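Local coordinates for coenzyme Q-binding protein COQ10 START domain-containing protein (Thermus thermophilus, PDB 2D4R), which is of unknown function but, as a putative member of the START domain superfamily, probably binds or carries a lipid or similar hydrophobic ligand, at residues I10-P14 with E15-R19; R120-V123 with Q124-Q128; K136-E139 with E140-A144. All blocks are in the same frame, centred on the assembly; numbering follows the deposited sequence.

Contact 1: I10-P14 with E15-R19; sequences IPAPP and ERVYR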
ATOM      1  N   ILE A  10      15.325   0.261  -0.180  1.00 37.32           N
ATOM      2  CA  ILE A  10      15.388   1.311  -1.192  1.00 40.40           C
ATOM      3  C   ILE A  10      16.569   2.262  -0.969  1.00 37.91           C
ATOM      4  O   ILE A  10      16.715   2.861   0.092  1.00 36.91           O
ATOM      5  CB  ILE A  10      14.067   2.109  -1.231  1.00 37.79           C
ATOM      6  CG1 ILE A  10      12.941   1.189  -1.728  1.00 44.60           C
ATOM      7  CG2 ILE A  10      14.204   3.329  -2.139  1.00 37.08           C
ATOM      8  CD1 ILE A  10      11.553   1.819  -1.733  1.00 39.64           C
ATOM      9  N   PRO A  11      17.437   2.400  -1.979  1.00 39.15           N
ATOM     10  CA  PRO A  11      18.610   3.278  -1.889  1.00 41.53           C
ATOM     11  C   PRO A  11      18.281   4.775  -1.872  1.00 41.17           C
ATOM     12  O   PRO A  11      18.441   5.468  -2.872  1.00 38.63           O
ATOM     13  CB  PRO A  11      19.442   2.881  -3.103  1.00 40.56           C
ATOM     14  CG  PRO A  11      18.455   2.306  -4.062  1.00 39.22           C
ATOM     15  CD  PRO A  11      17.415   1.633  -3.236  1.00 40.54           C
ATOM     16  N   ALA A  12      17.829   5.260  -0.716  1.00 41.70           N
ATOM     17  CA  ALA A  12      17.492   6.667  -0.531  1.00 31.22           C
ATOM     18  C   ALA A  12      17.154   6.879   0.941  1.00 33.76           C
ATOM     19  O   ALA A  12      16.658   5.971   1.598  1.00 33.40           O
ATOM     20  CB  ALA A  12      16.314   7.044  -1.412  1.00 26.88           C
ATOM     21  N   PRO A  13      17.426   8.077   1.480  1.00 37.54           N
ATOM     22  CA  PRO A  13      17.128   8.333   2.890  1.00 38.67           C
ATOM     23  C   PRO A  13      15.663   8.163   3.241  1.00 38.93           C
ATOM     24  O   PRO A  13      14.776   8.583   2.499  1.00 37.03           O
ATOM     25  CB  PRO A  13      17.611   9.763   3.117  1.00 35.56           C
ATOM     26  CG  PRO A  13      17.606  10.379   1.775  1.00 43.35           C
ATOM     27  CD  PRO A  13      17.928   9.282   0.800  1.00 40.91           C
ATOM     28  N   PRO A  14      15.397   7.553   4.401  1.00 42.00           N
ATOM     29  CA  PRO A  14      14.048   7.295   4.907  1.00 41.89           C
ATOM     30  C   PRO A  14      13.086   8.456   4.718  1.00 41.28           C
ATOM     31  O   PRO A  14      11.940   8.261   4.333  1.00 43.84           O
ATOM     32  CB  PRO A  14      14.273   6.963   6.384  1.00 41.95           C
ATOM     33  CG  PRO A  14      15.680   6.439   6.436  1.00 41.31           C
ATOM     34  CD  PRO A  14      16.435   7.218   5.395  1.00 42.32           C
ATOM     35  N   GLU A  15      13.547   9.666   4.992  1.00 45.63           N
ATOM     36  CA  GLU A  15      12.663  10.819   4.909  1.00 47.54           C
ATOM     37  C   GLU A  15      12.184  11.006   3.474  1.00 45.15           C
ATOM     38  O   GLU A  15      11.041  11.400   3.234  1.00 43.60           O
ATOM     39  CB  GLU A  15      13.376  12.088   5.386  1.00 52.71           C
ATOM     40  CG  GLU A  15      12.464  13.318   5.355  1.00 62.55           C
ATOM     41  CD  GLU A  15      12.626  14.222   6.567  1.00 68.92           C
ATOM     42  OE1 GLU A  15      13.777  14.425   7.022  1.00 71.87           O
ATOM     43  OE2 GLU A  15      11.596  14.735   7.063  1.00 63.32           O
ATOM     44  N   ARG A  16      13.065  10.718   2.521  1.00 44.81           N
ATOM     45  CA  ARG A  16      12.741  10.901   1.115  1.00 38.64           C
ATOM     46  C   ARG A  16      11.805   9.789   0.645  1.00 37.20           C
ATOM     47  O   ARG A  16      10.818  10.052  -0.028  1.00 36.68           O
ATOM     48  CB  ARG A  16      14.019  10.909   0.275  1.00 37.03           C
ATOM     49  CG  ARG A  16      13.817  11.178  -1.222  1.00 33.09           C
ATOM     50  CD  ARG A  16      15.180  11.313  -1.928  1.00 34.74           C
ATOM     51  NE  ARG A  16      16.067  12.197  -1.173  1.00 33.69           N
ATOM     52  CZ  ARG A  16      17.395  12.155  -1.205  1.00 29.82           C
ATOM     53  NH1 ARG A  16      18.094  13.014  -0.480  1.00 18.77           N
ATOM     54  NH2 ARG A  16      18.032  11.264  -1.958  1.00 31.26           N
ATOM     55  N   VAL A  17      12.111   8.550   1.015  1.00 34.70           N
ATOM     56  CA  VAL A  17      11.257   7.422   0.660  1.00 33.54           C
ATOM     57  C   VAL A  17       9.871   7.605   1.287  1.00 34.98           C
ATOM     58  O   VAL A  17       8.848   7.365   0.646  1.00 30.32           O
ATOM     59  CB  VAL A  17      11.880   6.079   1.136  1.00 34.36           C
ATOM     60  CG1 VAL A  17      10.998   4.893   0.712  1.00 27.81           C
ATOM     61  CG2 VAL A  17      13.292   5.929   0.552  1.00 33.16           C
ATOM     62  N   TYR A  18       9.846   8.063   2.534  1.00 31.49           N
ATOM     63  CA  TYR A  18       8.597   8.304   3.221  1.00 28.03           C
ATOM     64  C   TYR A  18       7.773   9.350   2.476  1.00 31.91           C
ATOM     65  O   TYR A  18       6.580   9.155   2.260  1.00 33.10           O
ATOM     66  CB  TYR A  18       8.876   8.761   4.654  1.00 26.48           C
ATOM     67  CG  TYR A  18       7.673   9.308   5.391  1.00 24.04           C
ATOM     68  CD1 TYR A  18       7.439  10.678   5.458  1.00 22.54           C
ATOM     69  CD2 TYR A  18       6.782   8.460   6.042  1.00 16.33           C
ATOM     70  CE1 TYR A  18       6.351  11.189   6.161  1.00 18.98           C
ATOM     71  CE2 TYR A  18       5.693   8.959   6.744  1.00 19.07           C
ATOM     72  CZ  TYR A  18       5.484  10.321   6.801  1.00 24.61           C
ATOM     73  OH  TYR A  18       4.410  10.820   7.499  1.00 36.79           O
ATOM     74  N   ARG A  19       8.402  10.456   2.079  1.00 32.29           N
ATOM     75  CA  ARG A  19       7.659  11.565   1.454  1.00 35.19           C
ATOM     76  C   ARG A  19       7.109  11.195   0.083  1.00 31.23           C
ATOM     77  O   ARG A  19       6.025  11.621  -0.292  1.00 27.30           O
ATOM     78  CB  ARG A  19       8.533  12.816   1.313  1.00 42.13           C
ATOM     79  CG  ARG A  19       8.314  13.889   2.389  1.00 60.30           C
ATOM     80  CD  ARG A  19       6.876  14.441   2.386  1.00 76.78           C
ATOM     81  NE  ARG A  19       6.788  15.835   1.932  1.00 80.19           N
ATOM     82  CZ  ARG A  19       5.690  16.592   2.011  1.00 72.14           C
ATOM     83  NH1 ARG A  19       5.714  17.844   1.570  1.00 67.75           N
ATOM     84  NH2 ARG A  19       4.570  16.104   2.531  1.00 64.97           N
TER

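Contact 2: R120-V123 with Q124-Q128; sequences RKLV and QKLMQ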
ATOM      1  N   ARG A 120      -8.506 -19.847   0.066  1.00 31.24           N
ATOM      2  CA  ARG A 120      -7.901 -19.016   1.104  1.00 34.96           C
ATOM      3  C   ARG A 120      -6.417 -18.784   0.869  1.00 38.71           C
ATOM      4  O   ARG A 120      -5.894 -17.708   1.171  1.00 38.36           O
ATOM      5  CB  ARG A 120      -8.089 -19.669   2.473  1.00 42.27           C
ATOM      6  CG  ARG A 120      -7.445 -18.924   3.614  1.00 53.07           C
ATOM      7  CD  ARG A 120      -8.256 -17.696   3.978  1.00 66.05           C
ATOM      8  NE  ARG A 120      -8.216 -16.682   2.928  1.00 63.05           N
ATOM      9  CZ  ARG A 120      -8.874 -15.526   2.977  1.00 55.86           C
ATOM     10  NH1 ARG A 120      -8.773 -14.662   1.977  1.00 50.10           N
ATOM     11  NH2 ARG A 120      -9.634 -15.234   4.022  1.00 60.48           N
ATOM     12  N   LYS A 121      -5.737 -19.795   0.339  1.00 30.74           N
ATOM     13  CA  LYS A 121      -4.302 -19.694   0.153  1.00 34.46           C
ATOM     14  C   LYS A 121      -3.947 -18.912  -1.120  1.00 33.64           C
ATOM     15  O   LYS A 121      -2.995 -18.137  -1.140  1.00 39.28           O
ATOM     16  CB  LYS A 121      -3.682 -21.089   0.111  1.00 38.16           C
ATOM     17  CG  LYS A 121      -2.187 -21.070  -0.100  1.00 42.64           C
ATOM     18  CD  LYS A 121      -1.463 -21.853   0.972  1.00 50.50           C
ATOM     19  CE  LYS A 121      -1.352 -23.327   0.622  1.00 49.76           C
ATOM     20  NZ  LYS A 121      -0.977 -24.120   1.838  1.00 60.94           N
ATOM     21  N   LEU A 122      -4.720 -19.105  -2.176  1.00 28.40           N
ATOM     22  CA  LEU A 122      -4.548 -18.331  -3.388  1.00 24.53           C
ATOM     23  C   LEU A 122      -4.778 -16.842  -3.112  1.00 31.20           C
ATOM     24  O   LEU A 122      -3.958 -16.002  -3.487  1.00 33.38           O
ATOM     25  CB  LEU A 122      -5.522 -18.819  -4.462  1.00 20.44           C
ATOM     26  CG  LEU A 122      -5.442 -18.069  -5.798  1.00 23.39           C
ATOM     27  CD1 LEU A 122      -3.996 -18.025  -6.305  1.00 21.77           C
ATOM     28  CD2 LEU A 122      -6.367 -18.737  -6.804  1.00 19.43           C
ATOM     29  N   VAL A 123      -5.891 -16.518  -2.459  1.00 26.31           N
ATOM     30  CA  VAL A 123      -6.140 -15.145  -2.012  1.00 29.08           C
ATOM     31  C   VAL A 123      -4.940 -14.598  -1.257  1.00 30.99           C
ATOM     32  O   VAL A 123      -4.508 -13.464  -1.478  1.00 33.01           O
ATOM     33  CB  VAL A 123      -7.363 -15.056  -1.059  1.00 29.29           C
ATOM     34  CG1 VAL A 123      -7.352 -13.730  -0.330  1.00 27.35           C
ATOM     35  CG2 VAL A 123      -8.658 -15.194  -1.857  1.00 28.39           C
ATOM     36  N   GLN A 124      -4.415 -15.415  -0.353  1.00 31.40           N
ATOM     37  CA  GLN A 124      -3.272 -15.016   0.451  1.00 32.29           C
ATOM     38  C   GLN A 124      -2.116 -14.605  -0.451  1.00 30.92           C
ATOM     39  O   GLN A 124      -1.566 -13.516  -0.304  1.00 34.95           O
ATOM     40  CB  GLN A 124      -2.836 -16.169   1.347  1.00 31.76           C
ATOM     41  CG  GLN A 124      -1.649 -15.842   2.225  1.00 44.71           C
ATOM     42  CD  GLN A 124      -2.043 -15.058   3.454  1.00 55.63           C
ATOM     43  OE1 GLN A 124      -2.941 -15.456   4.197  1.00 63.60           O
ATOM     44  NE2 GLN A 124      -1.374 -13.933   3.678  1.00 59.18           N
ATOM     45  N   LYS A 125      -1.762 -15.477  -1.389  1.00 23.81           N
ATOM     46  CA  LYS A 125      -0.643 -15.216  -2.280  1.00 35.66           C
ATOM     47  C   LYS A 125      -0.877 -13.971  -3.137  1.00 33.46           C
ATOM     48  O   LYS A 125       0.014 -13.143  -3.282  1.00 36.37           O
ATOM     49  CB  LYS A 125      -0.371 -16.429  -3.188  1.00 38.85           C
ATOM     50  CG  LYS A 125       0.922 -16.303  -4.007  1.00 46.20           C
ATOM     51  CD  LYS A 125       2.162 -16.232  -3.104  1.00 45.20           C
ATOM     52  CE  LYS A 125       3.421 -15.800  -3.861  1.00 43.67           C
ATOM     53  NZ  LYS A 125       4.676 -16.131  -3.112  1.00 41.84           N
ATOM     54  N   LEU A 126      -2.068 -13.837  -3.707  1.00 34.63           N
ATOM     55  CA  LEU A 126      -2.419 -12.606  -4.406  1.00 37.21           C
ATOM     56  C   LEU A 126      -2.195 -11.349  -3.538  1.00 36.00           C
ATOM     57  O   LEU A 126      -1.676 -10.346  -4.020  1.00 42.48           O
ATOM     58  CB  LEU A 126      -3.879 -12.669  -4.887  1.00 40.54           C
ATOM     59  CG  LEU A 126      -4.162 -13.529  -6.132  1.00 45.52           C
ATOM     60  CD1 LEU A 126      -5.666 -13.742  -6.294  1.00 44.71           C
ATOM     61  CD2 LEU A 126      -3.584 -12.849  -7.376  1.00 42.27           C
HETATM   62  N   MSE A 127      -2.575 -11.394  -2.264  1.00 39.52           N
HETATM   63  CA  MSE A 127      -2.380 -10.236  -1.394  1.00 36.47           C
HETATM   64  C   MSE A 127      -0.906 -10.061  -1.072  1.00 35.88           C
HETATM   65  O   MSE A 127      -0.465  -8.978  -0.693  1.00 39.85           O
HETATM   66  CB  MSE A 127      -3.175 -10.379  -0.087  1.00 32.89           C
HETATM   67  CG  MSE A 127      -4.694 -10.281  -0.242  1.00 44.81           C
HETATM   68 SE   MSE A 127      -5.360  -8.558  -0.905  1.00 55.48          SE
HETATM   69  CE  MSE A 127      -5.848  -9.084  -2.666  1.00 23.63           C
ATOM     70  N   GLN A 128      -0.137 -11.131  -1.217  1.00 33.65           N
ATOM     71  CA  GLN A 128       1.298 -11.030  -0.991  1.00 36.39           C
ATOM     72  C   GLN A 128       1.939 -10.358  -2.186  1.00 28.12           C
ATOM     73  O   GLN A 128       2.824  -9.532  -2.038  1.00 33.65           O
ATOM     74  CB  GLN A 128       1.924 -12.414  -0.784  1.00 40.82           C
ATOM     75  CG  GLN A 128       2.021 -12.843   0.663  1.00 46.40           C
ATOM     76  CD  GLN A 128       3.038 -12.037   1.430  1.00 48.51           C
ATOM     77  OE1 GLN A 128       2.955 -11.907   2.650  1.00 56.85           O
ATOM     78  NE2 GLN A 128       4.007 -11.484   0.719  1.00 47.28           N
TER

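Contact 3: K136-E139 with E140-A144; sequences KGLE and ERVLA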
ATOM      1  N   LYS A 136       7.794  -2.478  -4.789  1.00 35.67           N
ATOM      2  CA  LYS A 136       8.688  -2.420  -5.934  1.00 36.11           C
ATOM      3  C   LYS A 136       8.327  -1.194  -6.770  1.00 34.26           C
ATOM      4  O   LYS A 136       9.191  -0.561  -7.371  1.00 36.10           O
ATOM      5  CB  LYS A 136       8.555  -3.706  -6.764  1.00 35.56           C
ATOM      6  CG  LYS A 136       9.525  -3.812  -7.929  1.00 41.12           C
ATOM      7  CD  LYS A 136       8.916  -3.239  -9.206  1.00 48.47           C
ATOM      8  CE  LYS A 136       9.808  -3.527 -10.391  1.00 56.99           C
ATOM      9  NZ  LYS A 136      10.186  -4.965 -10.420  1.00 57.40           N
ATOM     10  N   GLY A 137       7.041  -0.859  -6.793  1.00 32.04           N
ATOM     11  CA  GLY A 137       6.607   0.353  -7.455  1.00 27.98           C
ATOM     12  C   GLY A 137       7.097   1.604  -6.742  1.00 27.56           C
ATOM     13  O   GLY A 137       7.363   2.615  -7.386  1.00 26.81           O
ATOM     14  N   LEU A 138       7.219   1.550  -5.418  1.00 28.58           N
ATOM     15  CA  LEU A 138       7.756   2.693  -4.670  1.00 31.61           C
ATOM     16  C   LEU A 138       9.254   2.847  -4.947  1.00 33.53           C
ATOM     17  O   LEU A 138       9.752   3.967  -5.060  1.00 33.71           O
ATOM     18  CB  LEU A 138       7.488   2.543  -3.153  1.00 21.86           C
ATOM     19  CG  LEU A 138       8.290   3.429  -2.184  1.00 26.12           C
ATOM     20  CD1 LEU A 138       8.075   4.890  -2.533  1.00 16.20           C
ATOM     21  CD2 LEU A 138       7.873   3.166  -0.739  1.00 22.91           C
ATOM     22  N   GLU A 139       9.953   1.721  -5.086  1.00 33.89           N
ATOM     23  CA  GLU A 139      11.360   1.709  -5.494  1.00 37.84           C
ATOM     24  C   GLU A 139      11.513   2.497  -6.778  1.00 39.33           C
ATOM     25  O   GLU A 139      12.430   3.307  -6.930  1.00 42.89           O
ATOM     26  CB  GLU A 139      11.827   0.275  -5.745  1.00 45.62           C
ATOM     27  CG  GLU A 139      12.895  -0.231  -4.802  1.00 52.55           C
ATOM     28  CD  GLU A 139      14.288  -0.161  -5.396  1.00 60.45           C
ATOM     29  OE1 GLU A 139      15.011  -1.180  -5.360  1.00 61.83           O
ATOM     30  OE2 GLU A 139      14.666   0.917  -5.893  1.00 68.08           O
ATOM     31  N   GLU A 140      10.594   2.254  -7.703  1.00 39.51           N
ATOM     32  CA  GLU A 140      10.680   2.826  -9.029  1.00 40.28           C
ATOM     33  C   GLU A 140      10.261   4.284  -9.042  1.00 39.97           C
ATOM     34  O   GLU A 140      10.604   5.030  -9.961  1.00 31.72           O
ATOM     35  CB  GLU A 140       9.811   2.018  -9.990  1.00 47.52           C
ATOM     36  CG  GLU A 140      10.298   0.587 -10.172  1.00 55.78           C
ATOM     37  CD  GLU A 140       9.454  -0.191 -11.158  1.00 61.98           C
ATOM     38  OE1 GLU A 140       8.225   0.030 -11.172  1.00 61.24           O
ATOM     39  OE2 GLU A 140      10.017  -1.016 -11.917  1.00 63.41           O
ATOM     40  N   ARG A 141       9.511   4.689  -8.024  1.00 37.60           N
ATOM     41  CA  ARG A 141       9.131   6.087  -7.897  1.00 37.31           C
ATOM     42  C   ARG A 141      10.371   6.834  -7.442  1.00 34.24           C
ATOM     43  O   ARG A 141      10.723   7.877  -7.988  1.00 37.42           O
ATOM     44  CB  ARG A 141       8.025   6.249  -6.851  1.00 37.94           C
ATOM     45  CG  ARG A 141       6.939   7.260  -7.185  1.00 35.61           C
ATOM     46  CD  ARG A 141       7.478   8.583  -7.681  1.00 35.90           C
ATOM     47  NE  ARG A 141       6.701   9.719  -7.174  1.00 36.86           N
ATOM     48  CZ  ARG A 141       6.813  10.970  -7.625  1.00 36.42           C
ATOM     49  NH1 ARG A 141       7.665  11.254  -8.600  1.00 41.53           N
ATOM     50  NH2 ARG A 141       6.090  11.946  -7.093  1.00 30.19           N
ATOM     51  N   VAL A 142      11.036   6.272  -6.439  1.00 33.13           N
ATOM     52  CA  VAL A 142      12.124   6.952  -5.755  1.00 31.77           C
ATOM     53  C   VAL A 142      13.309   7.126  -6.695  1.00 35.32           C
ATOM     54  O   VAL A 142      13.978   8.161  -6.666  1.00 40.68           O
ATOM     55  CB  VAL A 142      12.562   6.173  -4.475  1.00 28.61           C
ATOM     56  CG1 VAL A 142      13.725   6.863  -3.805  1.00 21.00           C
ATOM     57  CG2 VAL A 142      11.400   6.085  -3.498  1.00 23.86           C
ATOM     58  N   LEU A 143      13.556   6.125  -7.538  1.00 35.25           N
ATOM     59  CA  LEU A 143      14.537   6.238  -8.614  1.00 33.56           C
ATOM     60  C   LEU A 143      14.141   7.283  -9.661  1.00 36.58           C
ATOM     61  O   LEU A 143      14.967   8.095 -10.072  1.00 39.22           O
ATOM     62  CB  LEU A 143      14.729   4.883  -9.292  1.00 36.00           C
ATOM     63  CG  LEU A 143      15.423   4.894 -10.655  1.00 48.44           C
ATOM     64  CD1 LEU A 143      16.800   5.528 -10.522  1.00 54.18           C
ATOM     65  CD2 LEU A 143      15.533   3.466 -11.185  1.00 48.84           C
ATOM     66  N   ALA A 144      12.880   7.271 -10.084  1.00 38.12           N
ATOM     67  CA  ALA A 144      12.405   8.239 -11.070  1.00 39.47           C
ATOM     68  C   ALA A 144      12.581   9.662 -10.562  1.00 45.15           C
ATOM     69  O   ALA A 144      13.150  10.507 -11.252  1.00 49.12           O
ATOM     70  CB  ALA A 144      10.950   8.001 -11.382  1.00 29.22           C
TER

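Contact 1: I10-P14 with E15-R19
Ile10, the last residue of strand 3-10, meets Val17 with two of its branches. Its CG2 faces Val17 CG2 and its CD1 lies 4.0 Å from Val17 CG1, so the two branched side chains cross obliquely with methyl against methyl. Pro11 forms the centre of an inverse gamma turn that swings the chain from the strand toward the helix. Beyond it, Ala12 presents its CB to Val17 CG2 at 3.8 Å. Val17 CG2 thus touches both Ile10 and Ala12; Val17 CG1 stands anti to its own N (chi1 -178°), which puts CG2 beside that nitrogen. Pro13 occupies the N-cap position and works through both its ring and its carbonyl. The ring lies over one face of the Arg16 guanidinium, with CG 3.4 Å above the plane near its centre, and CD is 3.4 Å from Arg16 NH2; the arginine bends at chi3 to reach back over the proline. Pro13 O is gripped twice: Arg16 N approaches at 2.7 Å from above the carbonyl plane, while Val17 N bonds at 3.1 Å in that plane and nearly straight (164°). Pro14, which has no N-H to give, begins the helix, and its O accepts from Tyr18 N at 2.8 Å. The phenol of Tyr18 points elsewhere, its OH bonded to Asp70 and its ring edge-to-face with Phe93. Here a proline N-cap and a proline first turn start helix 14-22 with three residues between it and the opening strand, the strand-to-helix connection found in the helix-grip fold of Bet v 1-like and START-related proteins.

Contact 2: R120-V123 with Q124-Q128
Met127, modelled as selenomethionine, lies one turn along the helix from Val123 on the opening turns of helix 120-144, and its side chain can be followed outward. CB sits 3.6 Å from Val123 O, the same oxygen that accepts the backbone bond from Met127 N at 2.9 Å. The next atom, CG, is brought back along the helix by standing anti to the carbonyl carbon (chi1 -70°); it lies 3.4 Å from Val123 O and 4.4 Å from Val123 CG1, a loose apolar touch. Beyond CG the chain bends at chi2 and again at chi3, and SE and CE meet no atom of 120-123 at close range. Leu126 makes a similarly loose contact one residue earlier: its CD1 stands 4.4 Å from Leu122 CG, and the backbone bond beneath, Leu126 N to Leu122 O, is almost perfectly straight at 178°. Gln124 rests its CB 3.2 Å from Lys121 O and then leads its amide off the helix, where NE2 bonds to Glu3 O and OE1 bonds weakly to Tyr108. Together these side chains give the helix an inner and an outer side. The Met127 side chain as a whole packs against Val4 of strand 3-10, Tyr108 of strand 100-109 and Phe84 in a loop, while Val123 also meets Tyr108, so the start of the helix lies against two adjacent strands of the antiparallel sheet.

Contact 3: K136-E139 with E140-A144
Glu140 folds back along the helix onto Lys136, one turn earlier. A chi1 of -65° sets Glu140 CG beside its own N, on the side of Lys136; with the chain extended beyond it, CG passes 3.2 Å from Lys136 O and the carboxylate arrives beside the lysine's aliphatic arm, its CD 3.7 Å from Lys136 CD. Lys136 NZ is 4.2 Å from Glu140 OE2, beyond a salt bridge, so any attraction is probably modest. With an alanine in place of Glu140, Lys136 would probably lose its nearby negative charge and its aliphatic arm be freer to turn. Glu139 contributes its backbone O, which accepts from Leu143 N at 3.1 Å, nearly straight (165°), while its carboxylate forms a long, weak ion pair with Arg8. Leu138 carries the apolar part of the contact, its CD1 3.7 Å from Val142 CG2; Val142 N bonds to Leu138 O at 3.0 Å. The backbone around Gly137 is less regular: Gly137 O receives weak bonds from both Glu140 N and Arg141 N. Arg141 sends its guanidinium away to a salt bridge with Asp23. Charged Lys136 and Glu140 on one flank and buried Leu138 and Val142 on another make this an amphipathic helix end, its apolar side packed against Ile10 and Val17. Such a C-terminal helix, held against the curved antiparallel sheet, is the defining feature of the helix-grip fold of the Bet v 1-like clan.

Along the chain the three contacts follow in series, with contact 1 at the junction of strand 3-10 and helix 14-22 and contacts 2 and 3 near the two ends of helix 120-144. Contacts 1 and 2 lie on opposite sides of the chain's centre, about 28 Å between centres, and contacts 2 and 3 have centres about 24 Å apart on their shared helix. Contacts 1 and 3, with centres about 10 Å apart, touch: Ile10 CG1 meets Glu139 CG at 3.4 Å, and Ala12 packs on Val142. The long helix thus spans the fold, joining the first strand's beginning at one end to the strand-to-helix turn at the other, consistent with a helix-grip architecture.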